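PDB 5JUH: antifreeze protein from Marinomonas primoryensis, which forms the C-terminal, calcium-binding RTX domain of a giant adhesin that binds its Antarctic bacterium to diatoms and ice, and probably serves its type I secretion. Local coordinates for residues D125-I130 and V158-E163; A185-V190 and E196-I201. One frame throughout, in Å; residues are numbered along the deposited sequence.

Interaction 1: D125-I130 and V158-E163; sequences DLLTGI and VKVGGE
V160 meets three residues of 125-130 with its two methyls, and no hydrogen bond crosses between the segments. Most of the apolar packing falls to CG1. It lies anti to the backbone N (chi1 178°), a rotation that carries it to the delta carbons of L127 and I130. L127 CD2 approaches V160 CG1 to 3.8 Å, the two side chains crossing at about a right angle, and the same CD2 lies 4.2 Å from V160 CG2, so this leucine branch is shared by both methyls. From the far end of the turn 127-130, the extended tail of I130 brings CD1 to 4.0 Å from V160 CG1. L126 adds a looser touch through its stem, with CB 4.3 Å from V160 CG2.

A backbone oxygen also borders the methyls: L126 O lies 3.8 Å from V160 CG1, a van der Waals contact.

Backbone hydrogen bonds within each segment set the shape of both partners. A type I turn from L127 to I130, closed by I130 N to L127 O at 3.2 Å, folds I130 back beside L127. Across the contact, V160 and E163 pair through a type I' turn, with V160 N to E163 O at 2.9 Å. G161 and G162 occupy its two central positions with positive phi.

Other parts of the fold pack on these residues. L127 also packs on F146 and L147 of helix 140-150, while L126 and V160 both touch V165 of strand 163-168. The contact therefore sets the short helix 124-127, which follows strand 120-122 of the RTX-type beta-roll, against the two-residue beta hairpin of strands 157-160 and 163-168.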
loop_
_atom_site.group_PDB
_atom_site.type_symbol
_atom_site.label_atom_id
_atom_site.label_comp_id
_atom_site.label_asym_id
_atom_site.label_seq_id
_atom_site.Cartn_x
_atom_site.Cartn_y
_atom_site.Cartn_z
ATOM N N ASP A 125 5.182 1.935 -8.297
ATOM C CA ASP A 125 5.766 0.939 -9.208
ATOM C C ASP A 125 4.784 -0.105 -9.723
ATOM O O ASP A 125 4.932 -0.621 -10.768
ATOM C CB ASP A 125 6.923 0.218 -8.479
ATOM C CG ASP A 125 7.829 -0.558 -9.441
ATOM O OD1 ASP A 125 8.337 0.056 -10.319
ATOM O OD2 ASP A 125 7.957 -1.701 -9.234
ATOM N N LEU A 126 3.742 -0.366 -8.993
ATOM C CA LEU A 126 2.723 -1.289 -9.445
ATOM C C LEU A 126 1.728 -0.684 -10.412
ATOM O O LEU A 126 1.049 -1.382 -11.079
ATOM C CB LEU A 126 1.940 -1.810 -8.181
ATOM C CG LEU A 126 2.938 -2.747 -7.492
ATOM C CD1 LEU A 126 3.626 -2.301 -6.289
ATOM C CD2 LEU A 126 2.366 -4.084 -7.399
ATOM N N LEU A 127 1.584 0.620 -10.360
ATOM C CA LEU A 127 0.555 1.338 -11.052
ATOM C C LEU A 127 1.007 1.964 -12.376
ATOM O O LEU A 127 0.240 2.092 -13.298
ATOM C CB LEU A 127 -0.034 2.375 -10.129
ATOM C CG LEU A 127 -0.866 1.775 -8.998
ATOM C CD1 LEU A 127 -1.032 2.784 -7.914
ATOM C CD2 LEU A 127 -2.247 1.262 -9.515
ATOM N N THR A 128 2.268 2.340 -12.410
ATOM C CA THR A 128 2.799 3.103 -13.578
ATOM C C THR A 128 2.788 2.349 -14.892
ATOM O O THR A 128 2.497 2.986 -15.922
ATOM C CB THR A 128 4.194 3.691 -13.318
ATOM O OG1 THR A 128 5.111 2.645 -13.059
ATOM C CG2 THR A 128 4.163 4.608 -12.132
ATOM N N GLY A 129 2.991 1.063 -14.866
ATOM C CA GLY A 129 2.958 0.282 -16.100
ATOM C C GLY A 129 1.585 -0.134 -16.589
ATOM O O GLY A 129 1.476 -0.879 -17.620
ATOM N N ILE A 130 0.497 0.286 -15.890
ATOM C CA ILE A 130 -0.878 0.062 -16.410
ATOM C C ILE A 130 -1.162 1.010 -17.519
ATOM O O ILE A 130 -0.830 2.192 -17.448
ATOM C CB ILE A 130 -1.873 0.288 -15.281
ATOM C CG1 ILE A 130 -1.616 -0.726 -14.185
ATOM C CG2 ILE A 130 -3.280 0.261 -15.808
ATOM C CD1 ILE A 130 -2.525 -0.463 -12.946
ATOM N N VAL A 158 -4.377 -5.832 -0.251
ATOM C CA VAL A 158 -4.393 -4.727 -1.217
ATOM C C VAL A 158 -3.920 -5.325 -2.533
ATOM O O VAL A 158 -2.830 -5.944 -2.599
ATOM C CB VAL A 158 -3.430 -3.574 -0.757
ATOM C CG1 VAL A 158 -3.393 -2.448 -1.775
ATOM C CG2 VAL A 158 -3.851 -3.027 0.602
ATOM N N LYS A 159 -4.701 -5.142 -3.573
ATOM C CA LYS A 159 -4.454 -5.789 -4.855
ATOM C C LYS A 159 -4.437 -4.732 -5.942
ATOM O O LYS A 159 -5.216 -3.842 -5.901
ATOM C CB LYS A 159 -5.500 -6.866 -5.155
ATOM C CG LYS A 159 -5.425 -8.026 -4.139
ATOM C CD LYS A 159 -6.500 -8.995 -4.520
ATOM C CE LYS A 159 -6.750 -10.009 -3.447
ATOM N NZ LYS A 159 -5.900 -11.126 -3.402
ATOM N N VAL A 160 -3.554 -4.975 -6.923
ATOM C CA VAL A 160 -3.547 -4.210 -8.207
ATOM C C VAL A 160 -3.600 -5.173 -9.336
ATOM O O VAL A 160 -2.854 -6.082 -9.303
ATOM C CB VAL A 160 -2.298 -3.267 -8.254
ATOM C CG1 VAL A 160 -2.278 -2.555 -9.561
ATOM C CG2 VAL A 160 -2.251 -2.213 -7.162
ATOM N N GLY A 161 -4.582 -5.087 -10.246
ATOM C CA GLY A 161 -4.685 -6.114 -11.274
ATOM C C GLY A 161 -4.959 -7.503 -10.813
ATOM O O GLY A 161 -4.461 -8.492 -11.390
ATOM N N GLY A 162 -5.726 -7.598 -9.690
ATOM C CA GLY A 162 -5.973 -8.867 -9.090
ATOM C C GLY A 162 -4.909 -9.578 -8.373
ATOM O O GLY A 162 -5.073 -10.727 -8.101
ATOM N N GLU A 163 -3.763 -8.918 -8.184
ATOM C CA GLU A 163 -2.656 -9.515 -7.551
ATOM C C GLU A 163 -2.321 -8.744 -6.269
ATOM O O GLU A 163 -2.244 -7.539 -6.286
ATOM C CB GLU A 163 -1.371 -9.458 -8.516
ATOM C CG GLU A 163 -1.433 -10.278 -9.840
ATOM C CD GLU A 163 -1.265 -11.771 -9.729
ATOM O OE1 GLU A 163 -1.046 -12.427 -10.817
ATOM O OE2 GLU A 163 -1.355 -12.331 -8.591
#

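Interaction 2: A185-V190 and E196-I201; sequences ADSIKV and EYSINI. With CA (calcium ion), chain B.
K189 and E196 lie across each other on one face of an antiparallel hairpin, meeting through the aliphatic part of the lysine. E196 CG is anti to its own N (chi1 -171°), and the extended glutamate brings OE1 to 3.4 Å from K189 CD. The lysine bends at chi3 (-68°), and its NZ hydrogen-bonds to the backbone oxygen of E118; K189 NZ and E196 OE1 remain 4.4 Å apart, too far for a salt bridge.

Farther along this face, the hydroxyls of S187 and S198 turn to a common water, which hydrogen-bonds to S187 OG at 2.6 Å and to S198 OG at 2.8 Å.

The other face is mainly apolar. V190 CG2 and I199 CG1 touch diagonally at 3.9 Å, and I188 and I199 both pack on V153 of strand 151-154. Y197 sets its ring with an edge to the neighbouring strand: V190 O lies in the ring plane, 3.6 Å from Y197 CD1. Residues of helix 140-150, among them V143 and L147, pack on this tyrosine.

Paired backbone hydrogen bonds join I188 with I199 and V190 with Y197; the bond from I199 N to I188 O is almost straight, at 173°. One further bond, I201 N to D186 O, grips the chain just before strand 187-192. D186 binds a calcium ion with both carboxylate oxygens, in a site completed by D175, N177, V179, G181 and water, and OD2 also accepts a hydrogen bond from T183 N.

D186 thus joins the hairpin through its carbonyl and the calcium through its carboxylate. This chemistry is consistent with metal binding helping to order the loop leading into the hairpin, with polar and charged groups on the face of S187, K189 and S198 and mainly apolar ones on that of I188, V190 and I199.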
loop_
_atom_site.group_PDB
_atom_site.type_symbol
_atom_site.label_atom_id
_atom_site.label_comp_id
_atom_site.label_asym_id
_atom_site.label_seq_id
_atom_site.Cartn_x
_atom_site.Cartn_y
_atom_site.Cartn_z
ATOM N N ALA A 185 -16.096 1.858 5.363
ATOM C CA ALA A 185 -15.842 3.232 5.787
ATOM C C ALA A 185 -14.377 3.440 6.034
ATOM O O ALA A 185 -13.919 4.546 6.040
ATOM C CB ALA A 185 -16.587 3.532 7.087
ATOM N N ASP A 186 -13.636 2.354 6.234
ATOM C CA ASP A 186 -12.167 2.437 6.415
ATOM C C ASP A 186 -11.482 2.654 5.082
ATOM O O ASP A 186 -12.016 2.407 3.971
ATOM C CB ASP A 186 -11.679 1.142 7.077
ATOM C CG ASP A 186 -12.104 1.030 8.590
ATOM O OD1 ASP A 186 -11.750 1.847 9.405
ATOM O OD2 ASP A 186 -12.832 0.046 8.871
ATOM N N SER A 187 -10.258 3.166 5.208
ATOM C CA SER A 187 -9.451 3.399 4.013
ATOM C C SER A 187 -7.991 3.226 4.313
ATOM O O SER A 187 -7.542 3.177 5.474
ATOM C CB SER A 187 -9.697 4.842 3.460
ATOM O OG SER A 187 -9.327 5.786 4.487
ATOM N N ILE A 188 -7.225 3.132 3.230
ATOM C CA ILE A 188 -5.748 3.099 3.355
ATOM C C ILE A 188 -5.173 4.281 2.623
ATOM O O ILE A 188 -5.770 4.763 1.623
ATOM C CB ILE A 188 -5.109 1.796 2.844
ATOM C CG1 ILE A 188 -5.276 1.602 1.420
ATOM C CG2 ILE A 188 -5.499 0.621 3.714
ATOM C CD1 ILE A 188 -4.203 0.678 0.860
ATOM N N LYS A 189 -4.005 4.694 3.074
ATOM C CA LYS A 189 -3.252 5.756 2.436
ATOM C C LYS A 189 -2.342 5.146 1.320
ATOM O O LYS A 189 -1.535 4.263 1.627
ATOM C CB LYS A 189 -2.467 6.506 3.446
ATOM C CG LYS A 189 -3.368 7.200 4.444
ATOM C CD LYS A 189 -2.670 8.176 5.353
ATOM C CE LYS A 189 -1.755 7.456 6.296
ATOM N NZ LYS A 189 -1.307 8.390 7.435
ATOM N N VAL A 190 -2.507 5.599 0.085
ATOM C CA VAL A 190 -1.783 5.103 -1.061
ATOM C C VAL A 190 -1.055 6.288 -1.671
ATOM O O VAL A 190 -1.666 7.368 -1.883
ATOM C CB VAL A 190 -2.715 4.513 -2.102
ATOM C CG1 VAL A 190 -2.009 4.204 -3.381
ATOM C CG2 VAL A 190 -3.468 3.354 -1.538
ATOM N N GLU A 196 -0.309 11.669 -1.811
ATOM C CA GLU A 196 -1.036 10.670 -1.026
ATOM C C GLU A 196 -2.558 10.799 -1.231
ATOM O O GLU A 196 -3.132 11.899 -1.265
ATOM C CB GLU A 196 -0.637 10.824 0.427
ATOM C CG GLU A 196 -1.185 9.669 1.261
ATOM C CD GLU A 196 -0.534 9.654 2.613
ATOM O OE1 GLU A 196 -0.862 10.403 3.523
ATOM O OE2 GLU A 196 0.382 8.783 2.721
ATOM N N TYR A 197 -3.173 9.619 -1.237
ATOM C CA TYR A 197 -4.594 9.442 -1.446
ATOM C C TYR A 197 -5.216 8.448 -0.525
ATOM O O TYR A 197 -4.518 7.576 -0.117
ATOM C CB TYR A 197 -4.808 8.907 -2.905
ATOM C CG TYR A 197 -4.210 9.850 -3.939
ATOM C CD1 TYR A 197 -2.827 9.779 -4.258
ATOM C CD2 TYR A 197 -4.957 10.781 -4.587
ATOM C CE1 TYR A 197 -2.260 10.631 -5.156
ATOM C CE2 TYR A 197 -4.417 11.635 -5.507
ATOM C CZ TYR A 197 -3.058 11.604 -5.768
ATOM O OH TYR A 197 -2.537 12.443 -6.686
ATOM N N SER A 198 -6.491 8.666 -0.100
ATOM C CA SER A 198 -7.165 7.749 0.787
ATOM C C SER A 198 -8.136 6.908 -0.017
ATOM O O SER A 198 -9.034 7.458 -0.616
ATOM C CB SER A 198 -7.908 8.525 1.883
ATOM O OG SER A 198 -6.923 8.886 2.837
ATOM N N ILE A 199 -7.924 5.618 -0.060
ATOM C CA ILE A 199 -8.676 4.703 -0.870
ATOM C C ILE A 199 -9.486 3.795 0.060
ATOM O O ILE A 199 -8.938 3.063 0.888
ATOM C CB ILE A 199 -7.757 3.857 -1.812
ATOM C CG1 ILE A 199 -6.873 4.775 -2.700
ATOM C CG2 ILE A 199 -8.625 2.921 -2.657
ATOM C CD1 ILE A 199 -7.632 5.805 -3.549
ATOM N N ASN A 200 -10.829 3.825 -0.100
ATOM C CA ASN A 200 -11.686 3.062 0.774
ATOM C C ASN A 200 -11.660 1.573 0.498
ATOM O O ASN A 200 -11.546 1.154 -0.659
ATOM C CB ASN A 200 -13.108 3.517 0.685
ATOM C CG ASN A 200 -13.355 4.815 1.430
ATOM O OD1 ASN A 200 -13.697 4.823 2.659
ATOM N ND2 ASN A 200 -13.287 5.863 0.729
ATOM N N ILE A 201 -11.817 0.846 1.543
ATOM C CA ILE A 201 -12.178 -0.574 1.466
ATOM C C ILE A 201 -13.434 -0.727 0.576
ATOM O O ILE A 201 -14.442 -0.017 0.716
ATOM C CB ILE A 201 -12.376 -1.105 2.873
ATOM C CG1 ILE A 201 -11.051 -1.139 3.592
ATOM C CG2 ILE A 201 -13.144 -2.420 2.860
ATOM C CD1 ILE A 201 -10.797 -2.331 4.412
HETATM CA CA CA B . -13.240 0.919 11.089
HETATM O O HOH W 1 -6.896 6.769 4.619
HETATM O O HOH W 2 -15.310 1.346 9.854
#

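After strand 120-122 the chain enters helix 124-127, and interaction 1 closes the first loop: the 27 intervening residues include helix 140-150 and strand 151-154. The chain then runs through strand 163-168 and the calcium-binding loop of D175 to D186 before interaction 2 closes a much shorter one, the hairpin 187-192/195-200. The two contacts follow in series, neither nested nor crossed, with centres about 15 Å apart. Their strands belong to different sheets, which pack together, V158 CG2 lying 3.7 Å from I188 CD1. Helix 140-150 is common to both, touching L127 and I130 as well as Y197.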